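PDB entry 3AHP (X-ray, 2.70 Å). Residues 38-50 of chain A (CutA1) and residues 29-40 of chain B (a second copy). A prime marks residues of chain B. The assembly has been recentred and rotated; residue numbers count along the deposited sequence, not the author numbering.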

# COMPACT_ATOMS: atom_id res chain seq x y z
N GLY A 38 -3.50 -7.43 -7.26
CA GLY A 38 -4.45 -7.76 -6.21
C GLY A 38 -5.75 -8.20 -6.82
O GLY A 38 -5.97 -8.08 -8.02
N GLN A 39 -6.62 -8.72 -5.98
CA GLN A 39 -7.97 -9.00 -6.39
C GLN A 39 -8.74 -7.73 -6.31
O GLN A 39 -8.26 -6.74 -5.78
CB GLN A 39 -8.60 -10.02 -5.49
CG GLN A 39 -8.02 -11.37 -5.71
CD GLN A 39 -8.55 -12.34 -4.72
OE1 GLN A 39 -7.80 -12.96 -3.98
NE2 GLN A 39 -9.88 -12.41 -4.62
N ALA A 40 -9.91 -7.73 -6.93
CA ALA A 40 -10.63 -6.51 -7.25
C ALA A 40 -10.95 -5.59 -6.06
O ALA A 40 -11.09 -6.00 -4.90
CB ALA A 40 -11.92 -6.82 -8.06
N VAL A 41 -11.27 -4.37 -6.42
CA VAL A 41 -11.08 -3.25 -5.58
C VAL A 41 -12.11 -2.27 -6.11
O VAL A 41 -12.42 -2.26 -7.29
CB VAL A 41 -9.65 -2.74 -5.75
CG1 VAL A 41 -9.63 -1.35 -6.31
CG2 VAL A 41 -8.87 -2.87 -4.46
N GLU A 42 -12.80 -1.59 -5.20
CA GLU A 42 -13.79 -0.61 -5.61
C GLU A 42 -13.18 0.80 -5.54
O GLU A 42 -12.66 1.22 -4.51
CB GLU A 42 -15.03 -0.76 -4.74
CG GLU A 42 -16.19 0.12 -5.16
CD GLU A 42 -17.41 -0.68 -5.57
OE1 GLU A 42 -17.34 -1.37 -6.62
OE2 GLU A 42 -18.44 -0.58 -4.87
N SER A 43 -13.08 1.45 -6.69
CA SER A 43 -12.62 2.83 -6.73
C SER A 43 -13.81 3.78 -6.76
O SER A 43 -14.74 3.59 -7.53
CB SER A 43 -11.71 3.06 -7.93
OG SER A 43 -10.51 2.30 -7.82
N ILE A 44 -13.77 4.79 -5.91
CA ILE A 44 -14.85 5.77 -5.85
C ILE A 44 -14.27 7.15 -6.10
O ILE A 44 -13.29 7.55 -5.47
CB ILE A 44 -15.54 5.73 -4.47
CG1 ILE A 44 -15.94 4.30 -4.13
CG2 ILE A 44 -16.73 6.67 -4.41
CD1 ILE A 44 -17.14 4.19 -3.26
N TYR A 45 -14.86 7.86 -7.06
CA TYR A 45 -14.29 9.09 -7.62
C TYR A 45 -15.37 9.95 -8.29
O TYR A 45 -16.47 9.46 -8.57
CB TYR A 45 -13.16 8.76 -8.61
CG TYR A 45 -13.64 7.99 -9.83
CD1 TYR A 45 -14.00 8.65 -11.00
CD2 TYR A 45 -13.76 6.60 -9.80
CE1 TYR A 45 -14.47 7.96 -12.10
CE2 TYR A 45 -14.23 5.90 -10.90
CZ TYR A 45 -14.59 6.59 -12.05
OH TYR A 45 -15.06 5.93 -13.16
N GLN A 46 -15.06 11.22 -8.57
CA GLN A 46 -16.00 12.15 -9.18
C GLN A 46 -15.58 12.45 -10.62
O GLN A 46 -14.42 12.77 -10.87
CB GLN A 46 -16.06 13.45 -8.35
CG GLN A 46 -17.33 14.30 -8.55
CD GLN A 46 -17.79 15.05 -7.28
OE1 GLN A 46 -18.88 14.81 -6.77
NE2 GLN A 46 -16.97 15.99 -6.82
N TRP A 47 -16.51 12.30 -11.57
CA TRP A 47 -16.20 12.48 -13.01
C TRP A 47 -17.00 13.57 -13.73
O TRP A 47 -16.44 14.34 -14.52
CB TRP A 47 -16.31 11.17 -13.80
CG TRP A 47 -15.87 11.31 -15.27
CD1 TRP A 47 -14.77 11.98 -15.73
CD2 TRP A 47 -16.52 10.76 -16.43
NE1 TRP A 47 -14.70 11.89 -17.11
CE2 TRP A 47 -15.76 11.15 -17.56
CE3 TRP A 47 -17.67 9.97 -16.63
CZ2 TRP A 47 -16.12 10.79 -18.87
CZ3 TRP A 47 -18.02 9.61 -17.94
CH2 TRP A 47 -17.25 10.03 -19.04
N ASP A 48 -18.32 13.56 -13.55
CA ASP A 48 -19.18 14.58 -14.17
C ASP A 48 -19.67 15.58 -13.13
O ASP A 48 -20.75 16.15 -13.26
CB ASP A 48 -20.38 13.92 -14.88
CG ASP A 48 -20.70 14.58 -16.23
OD1 ASP A 48 -19.85 14.50 -17.15
OD2 ASP A 48 -21.80 15.16 -16.38
N ASN A 49 -18.89 15.76 -12.06
CA ASN A 49 -19.46 16.27 -10.82
C ASN A 49 -20.47 15.26 -10.27
O ASN A 49 -21.35 15.61 -9.46
CB ASN A 49 -20.13 17.63 -11.08
CG ASN A 49 -19.72 18.68 -10.06
OD1 ASN A 49 -20.02 18.56 -8.87
ND2 ASN A 49 -19.03 19.71 -10.53
N ASN A 50 -20.35 14.01 -10.74
CA ASN A 50 -21.14 12.87 -10.24
C ASN A 50 -20.27 11.77 -9.62
O ASN A 50 -19.10 11.60 -9.98
CB ASN A 50 -21.99 12.27 -11.37
CG ASN A 50 -23.25 13.07 -11.65
OD1 ASN A 50 -23.38 13.70 -12.70
ND2 ASN A 50 -24.20 13.02 -10.72
N ALA B 29 -17.56 15.54 -0.69
CA ALA B 29 -17.04 16.77 -0.09
C ALA B 29 -15.89 17.30 -0.91
O ALA B 29 -15.31 18.34 -0.60
CB ALA B 29 -16.60 16.53 1.35
N LYS B 30 -15.50 16.53 -1.93
CA LYS B 30 -14.32 16.81 -2.73
C LYS B 30 -13.06 16.98 -1.86
O LYS B 30 -12.22 17.84 -2.14
CB LYS B 30 -14.53 18.05 -3.59
CG LYS B 30 -15.68 17.95 -4.61
CD LYS B 30 -15.83 19.29 -5.36
CE LYS B 30 -17.24 19.51 -5.88
NZ LYS B 30 -17.42 19.02 -7.28
N LEU B 31 -12.92 16.15 -0.83
CA LEU B 31 -11.70 16.15 -0.05
C LEU B 31 -10.68 15.16 -0.60
O LEU B 31 -9.47 15.41 -0.59
CB LEU B 31 -12.03 15.88 1.41
CG LEU B 31 -12.71 17.11 2.01
CD1 LEU B 31 -13.45 16.81 3.30
CD2 LEU B 31 -11.72 18.27 2.19
N ALA B 32 -11.17 14.10 -1.19
CA ALA B 32 -10.33 13.13 -1.84
C ALA B 32 -10.85 13.01 -3.25
O ALA B 32 -12.06 12.88 -3.46
CB ALA B 32 -10.43 11.78 -1.12
N ALA B 33 -9.92 13.03 -4.22
CA ALA B 33 -10.28 12.86 -5.62
C ALA B 33 -10.78 11.46 -5.82
O ALA B 33 -11.77 11.24 -6.53
CB ALA B 33 -9.09 13.14 -6.53
N CYS B 34 -10.12 10.52 -5.14
CA CYS B 34 -10.42 9.10 -5.31
C CYS B 34 -10.14 8.27 -4.06
O CYS B 34 -9.13 8.48 -3.36
CB CYS B 34 -9.63 8.50 -6.47
SG CYS B 34 -9.81 6.71 -6.57
N VAL B 35 -11.01 7.28 -3.86
CA VAL B 35 -10.92 6.39 -2.72
C VAL B 35 -11.12 4.94 -3.15
O VAL B 35 -12.08 4.60 -3.85
CB VAL B 35 -11.93 6.76 -1.60
CG1 VAL B 35 -11.92 5.70 -0.51
CG2 VAL B 35 -11.61 8.11 -1.01
N GLN B 36 -10.26 4.07 -2.64
CA GLN B 36 -10.24 2.67 -3.04
C GLN B 36 -10.61 1.81 -1.84
O GLN B 36 -10.03 1.95 -0.77
CB GLN B 36 -8.85 2.31 -3.55
CG GLN B 36 -8.68 0.91 -4.13
CD GLN B 36 -7.21 0.59 -4.47
OE1 GLN B 36 -6.62 1.20 -5.36
NE2 GLN B 36 -6.61 -0.31 -3.69
N ILE B 37 -11.64 0.99 -2.01
CA ILE B 37 -12.03 0.05 -0.99
C ILE B 37 -11.69 -1.34 -1.48
O ILE B 37 -12.28 -1.82 -2.45
CB ILE B 37 -13.55 0.09 -0.75
CG1 ILE B 37 -14.02 1.51 -0.41
CG2 ILE B 37 -13.95 -0.96 0.30
CD1 ILE B 37 -15.56 1.66 -0.43
N GLY B 38 -10.76 -2.00 -0.80
CA GLY B 38 -10.43 -3.39 -1.12
C GLY B 38 -11.39 -4.39 -0.51
O GLY B 38 -12.20 -4.06 0.35
N GLN B 39 -11.22 -5.65 -0.91
CA GLN B 39 -11.93 -6.76 -0.30
C GLN B 39 -11.35 -7.12 1.05
O GLN B 39 -10.24 -6.72 1.37
CB GLN B 39 -11.86 -7.95 -1.23
CG GLN B 39 -12.86 -7.83 -2.36
CD GLN B 39 -12.69 -8.95 -3.31
OE1 GLN B 39 -12.12 -8.77 -4.40
NE2 GLN B 39 -13.01 -10.15 -2.85
N ALA B 40 -12.09 -7.80 1.88
CA ALA B 40 -11.72 -7.93 3.26
C ALA B 40 -10.28 -8.27 3.50
O ALA B 40 -9.68 -8.95 2.72
CB ALA B 40 -12.58 -8.87 3.92

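How do the two backbones run relative to each other? Residues 41-46 of chain A form a strand, and the strand around Cys34′ to Gly38′ of chain B lies beside it, running the other way: the angle between their N-to-C directions is 160°, close to ideal antiparallel, and the axes approach to 4.5 Å. The two copies of CutA1 thus pair strand to strand in a β-sheet that crosses the subunit boundary. Glu42 lies opposite Ile37′, Ser43 opposite Gln36′, and Ile44 opposite Val35′. As expected of antiparallel strands, the hydrogen-bonded pairs alternate with a closer, non-bonded one: CA to CA is 5.0 Å for Glu42 and Ile37′, 4.4 Å for Ser43 and Gln36′, and 5.1 Å for Ile44 and Val35′.

Which bonds hold the strands in this register? Four backbone hydrogen bonds do so, in two reciprocal pairs. Glu42 N donates to Ile37′ O at 2.8 Å, and Ile37′ N returns a bond to Glu42 O at 2.7 Å; one step of two residues further, Ile44 N donates to Val35′ O at 2.7 Å and Val35′ N to Ile44 O at 2.8 Å. All are short, and the first pair is the straighter, with angles at hydrogen of 172° and 165°. The carbonyls also attract CA hydrogens between these rungs: Gln36′ CA lies 3.2 Å from Glu42 O, and Ser43 CA lies 3.4 Å from Val35′ O. Such contacts are weak, but they use the polarised CA-H groups that antiparallel pairing turns inward at the non-bonded positions.

What meets on the two faces of the sheet? Because side chains alternate, Glu42, Ile44, Val35′ and Ile37′ share one face. There the two isoleucines touch across the strands at their tips, Ile44 CD1 to Ile37′ CD1 at 4.1 Å, an apolar contact between buried residues. Glu42 starts on the same face, its CB 4.3 Å from Ile37′ CB, but the end of its side chain leads away, so its aliphatic base does the packing. The other face carries Val41, Ser43, Tyr45, Cys34′ and Gln36′. Val41 CG1 lies 3.3 Å from Gln36′ CG, closer than two aliphatic carbons normally sit; at 2.7 Å resolution, with the valine chi1 at 116° between wells, its placement should be read with caution. Val41 CG2 sits 3.7 Å from Gly38′ CA, where the glycine offers bare backbone. Further along, Tyr45 CB meets Cys34′ CB at 4.1 Å; the tyrosine ring leads away, and its hydroxyl is hydrogen-bonded elsewhere in the structure.

How does the contact extend beyond the paired strands? Lys30′, the first residue past a helix that closes in a Schellman motif, has positive phi and sends its long side chain across to chain A. Its NZ donates a hydrogen bond to Asn49 OD1 at 3.1 Å, a charged amine meeting an amide oxygen, although Asn49 is exposed and poorly ordered. At the other end, the CA-to-CB bond of Gln39′ points toward chain A, and its side chain lies against Ala40.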